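Local coordinates for 4-hydroxyphenylpyruvate dioxygenase (Pseudomonas putida, PDB 5HMQ) that converts 3-dehydroshikimate to protocatechuate with a divalent metal in its barrel domain, and shows no 4-hydroxyphenylpyruvate dioxygenase activity in its dioxygenase-like domain, at the interface of chains A and B. Sequence-based numbering; all coordinates share one arbitrary frame. Chains: chain A/B, 4-hydroxyphenylpyruvate dioxygenase.

Contacts 1 and 2 belong to the same homodimer interface, and their C-alpha centres lie about 14 Å apart. Both draw on helix 455-465 of chain A: A:Leu455 and A:Asp456 serve contact 1, A:Trp458 contact 2. Strand 442-450 ends at A:Leu450 in contact 2, and the 3-10 turn that opens at A:Ala452 in contact 1 follows shortly after. Contact 1 joins the dioxygenase-like parts of the two chains. Contact 2 brings a barrel loop of chain B against the dioxygenase-like part of chain A. Two-fold symmetry repeats both, so each chain offers its barrel loop to the other.

Contact 1: the interface of chains A and B. Residues chain A 452, 455-456, 501; chain B 504-507.
Two vicinal oxygen chelate (VOC) modules of the dioxygenase-like region meet here, one from each subunit. Chain A brings the 3-10 turn 452-454, the start of helix 455-465 and the end of strand 496-501. Chain B brings helix 505-510 and B:Asn504 before it. B:Asn506 reaches into chain A, its CB against A:Ile501; chi1 -85° turns its amide toward the 3-10 turn. ND2 of B:Asn506 lies 2.9 Å from the backbone O of A:Ala452. That oxygen sits well off the amide plane, where no N-H points, so this is a close polar approach and not a hydrogen bond. A:Ile501 crosses B:Asn506 obliquely, and its CD1 packs 3.7 Å from CB of B:Asn506. A:Leu455 also crosses the amide obliquely, more loosely. A:Asp456 and B:Arg505 meet tip to tip. The B:Arg505 chain is extended from CG to NE, although CG takes the crowded position between backbone N and carbonyl carbon (chi1 52°). NH2 of B:Arg505 makes a salt bridge to OD2 of A:Asp456 at 3.0 Å, but its N-H points elsewhere. The carboxylate and guanidinium planes are 70° apart. B:Asn504 lays its amide against A:Ala452, with ND2 of B:Asn504 3.6 Å from CB of A:Ala452. ND2 of B:Asn504 also donates a short, bent hydrogen bond, 2.6 Å, to OG1 of B:Thr507, out of the amide plane. This ties the loop residue to the following helix.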
# COMPACT_ATOMS: atom_id res chain seq x y z
N ALA A 452 -3.25 -4.41 4.54
CA ALA A 452 -4.55 -4.07 3.97
C ALA A 452 -4.50 -3.99 2.45
O ALA A 452 -5.45 -4.39 1.77
CB ALA A 452 -5.05 -2.74 4.56
N LEU A 455 -4.36 -7.75 0.71
CA LEU A 455 -5.28 -8.82 1.08
C LEU A 455 -6.11 -9.26 -0.12
O LEU A 455 -6.36 -10.46 -0.30
CB LEU A 455 -6.15 -8.37 2.25
CG LEU A 455 -7.20 -9.33 2.79
CD1 LEU A 455 -7.26 -9.17 4.31
CD2 LEU A 455 -8.57 -9.04 2.19
N ASP A 456 -6.56 -8.31 -0.95
CA ASP A 456 -7.33 -8.67 -2.14
C ASP A 456 -6.53 -9.57 -3.07
O ASP A 456 -7.08 -10.49 -3.69
CB ASP A 456 -7.80 -7.41 -2.87
CG ASP A 456 -8.85 -6.65 -2.09
OD1 ASP A 456 -9.52 -7.26 -1.23
OD2 ASP A 456 -9.02 -5.43 -2.34
N ILE A 501 -6.28 -7.97 9.06
CA ILE A 501 -5.48 -6.85 8.60
C ILE A 501 -4.46 -6.53 9.68
O ILE A 501 -4.82 -6.14 10.80
CB ILE A 501 -6.36 -5.63 8.29
CG1 ILE A 501 -7.35 -5.95 7.17
CG2 ILE A 501 -5.50 -4.42 7.92
CD1 ILE A 501 -8.31 -4.82 6.84
N ASN B 504 -7.62 3.19 5.59
CA ASN B 504 -7.59 2.31 4.44
C ASN B 504 -9.02 2.05 3.97
O ASN B 504 -9.99 2.30 4.68
CB ASN B 504 -6.91 0.97 4.75
CG ASN B 504 -7.74 0.06 5.64
OD1 ASN B 504 -8.93 -0.09 5.44
ND2 ASN B 504 -7.11 -0.59 6.61
N ARG B 505 -9.15 1.59 2.72
CA ARG B 505 -10.48 1.21 2.26
C ARG B 505 -10.96 -0.06 2.95
O ARG B 505 -12.15 -0.19 3.26
CB ARG B 505 -10.49 1.05 0.74
CG ARG B 505 -9.41 0.16 0.16
CD ARG B 505 -9.53 0.11 -1.36
NE ARG B 505 -8.95 -1.10 -1.92
CZ ARG B 505 -9.25 -1.58 -3.13
NH1 ARG B 505 -10.14 -0.96 -3.89
NH2 ARG B 505 -8.67 -2.69 -3.56
N ASN B 506 -10.05 -1.01 3.22
CA ASN B 506 -10.44 -2.31 3.78
C ASN B 506 -10.93 -2.25 5.23
O ASN B 506 -11.62 -3.17 5.67
CB ASN B 506 -9.27 -3.29 3.66
CG ASN B 506 -9.22 -3.98 2.31
OD1 ASN B 506 -10.02 -3.69 1.42
ND2 ASN B 506 -8.28 -4.90 2.14
N THR B 507 -10.57 -1.20 5.97
CA THR B 507 -11.12 -0.96 7.31
C THR B 507 -12.50 -0.33 7.24
O THR B 507 -13.36 -0.62 8.07
CB THR B 507 -10.15 -0.09 8.11
OG1 THR B 507 -8.95 -0.83 8.40
CG2 THR B 507 -10.76 0.44 9.39

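Contact 2: the interface of chains A and B. Residues chain A 360, 406-407, 450, 458, 519-520; chain B 245-247.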
# COMPACT_ATOMS: atom_id res chain seq x y z
N HIS A 360 11.85 -12.30 8.78
CA HIS A 360 10.57 -12.16 9.46
C HIS A 360 10.59 -12.51 10.94
O HIS A 360 9.62 -12.19 11.64
CB HIS A 360 9.50 -13.03 8.78
CG HIS A 360 9.26 -12.69 7.34
ND1 HIS A 360 9.83 -13.40 6.31
CD2 HIS A 360 8.52 -11.71 6.77
CE1 HIS A 360 9.44 -12.87 5.15
NE2 HIS A 360 8.65 -11.85 5.41
N PRO A 406 2.29 -15.44 -2.02
CA PRO A 406 2.67 -14.06 -2.36
C PRO A 406 3.79 -13.48 -1.50
O PRO A 406 4.54 -12.62 -1.99
CB PRO A 406 1.36 -13.29 -2.16
CG PRO A 406 0.31 -14.30 -2.46
CD PRO A 406 0.83 -15.59 -1.91
N ASP A 407 3.93 -13.90 -0.25
CA ASP A 407 4.96 -13.37 0.63
C ASP A 407 6.30 -14.09 0.50
O ASP A 407 7.26 -13.70 1.16
CB ASP A 407 4.50 -13.44 2.09
CG ASP A 407 4.34 -14.87 2.59
OD1 ASP A 407 4.01 -15.75 1.77
OD2 ASP A 407 4.55 -15.11 3.79
N LEU A 450 -2.41 -9.86 7.26
CA LEU A 450 -1.87 -9.39 6.00
C LEU A 450 -2.00 -7.88 5.89
O LEU A 450 -2.90 -7.29 6.50
CB LEU A 450 -2.60 -10.05 4.82
CG LEU A 450 -2.52 -11.58 4.74
CD1 LEU A 450 -3.44 -12.10 3.65
CD2 LEU A 450 -1.09 -12.03 4.52
N TRP A 458 -4.18 -11.70 -2.10
CA TRP A 458 -4.17 -13.01 -1.46
C TRP A 458 -5.49 -13.74 -1.67
O TRP A 458 -5.51 -14.95 -1.92
CB TRP A 458 -3.88 -12.87 0.03
CG TRP A 458 -2.43 -12.72 0.38
CD1 TRP A 458 -1.69 -11.57 0.29
CD2 TRP A 458 -1.55 -13.73 0.89
NE1 TRP A 458 -0.40 -11.81 0.70
CE2 TRP A 458 -0.29 -13.12 1.08
CE3 TRP A 458 -1.70 -15.08 1.20
CZ2 TRP A 458 0.81 -13.83 1.56
CZ3 TRP A 458 -0.61 -15.78 1.68
CH2 TRP A 458 0.63 -15.15 1.86
N SER A 519 3.41 -8.62 9.61
CA SER A 519 2.53 -9.62 9.02
C SER A 519 3.06 -11.04 9.27
O SER A 519 4.19 -11.25 9.72
CB SER A 519 2.38 -9.38 7.52
OG SER A 519 1.86 -8.09 7.27
N GLY A 520 2.21 -12.02 8.95
CA GLY A 520 2.52 -13.42 9.13
C GLY A 520 1.30 -14.16 9.64
O GLY A 520 0.17 -13.72 9.47
N ASP B 245 9.21 -6.46 1.85
CA ASP B 245 8.71 -7.80 1.58
C ASP B 245 8.73 -8.74 2.77
O ASP B 245 9.31 -8.43 3.81
N GLY B 246 8.09 -9.90 2.62
CA GLY B 246 7.34 -10.24 1.42
C GLY B 246 5.95 -9.63 1.45
O GLY B 246 5.19 -9.72 0.48
N PHE B 247 5.63 -9.02 2.58
CA PHE B 247 4.40 -8.26 2.73
C PHE B 247 4.72 -6.77 2.59
O PHE B 247 5.48 -6.22 3.39
CB PHE B 247 3.75 -8.52 4.10
CG PHE B 247 3.80 -9.96 4.55
CD1 PHE B 247 4.89 -10.44 5.25
CD2 PHE B 247 2.73 -10.81 4.31
CE1 PHE B 247 4.93 -11.76 5.69
CE2 PHE B 247 2.76 -12.12 4.75
CZ PHE B 247 3.86 -12.60 5.44
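A loop of chain B, residues 245-247, meets several pieces of chain A. These are the end of helix 352-360, the loop at 406-407, the end of strand 442-450, helix 455-465, and the turn at A:Ser519 that leads into strand 520-527. The loop belongs to the xylose isomerase-like TIM barrel of chain B, the chain A pieces to its two VOC modules. B:Phe247 carries the contact, and chain A hides 107 Å² of its surface. Its CG is anti to the carbonyl carbon (chi1 -40°), and the ring is clamped on both faces. On one face CB of A:Asp407 is 3.7 Å from the B:Phe247 ring centroid in a CH-pi contact. CG of A:Asp407 takes the crowded position between backbone N and carbonyl carbon. The side chain lies alongside the phenyl, pointing the same way, its carboxylate plane turned 51° from the ring. On the opposite face CB of A:Ser519 stands 3.5 Å from the B:Phe247 centroid, also as a CH-pi contact. Each CB sits off-centre toward the rim. The CE1 edge of B:Phe247 is directed at the face of the A:His360 imidazole, near its CD2-NE2 rim, with planes 81° apart. NE2 of A:His360 accepts a weak hydrogen bond from N of B:Gly246 at 3.4 Å. The peptide from B:Asp245 to B:Gly246 is modelled cis; the B:Asp245 side chain is incomplete, so this calls for caution. CD2 of A:Leu450 approaches CE2 of B:Phe247 at 3.9 Å and lies over the rim of one A:Trp458 face. CG of A:Pro406 sits over the centre of the other face, and CB of A:Asp407 is in plane at the indole edge. The loop closely follows B:Glu241, a catalytic metal ligand. The contact may therefore steady the active-site end of the barrel, in keeping with a C-terminal domain that appears to matter for optimal dehydratase activity in vivo.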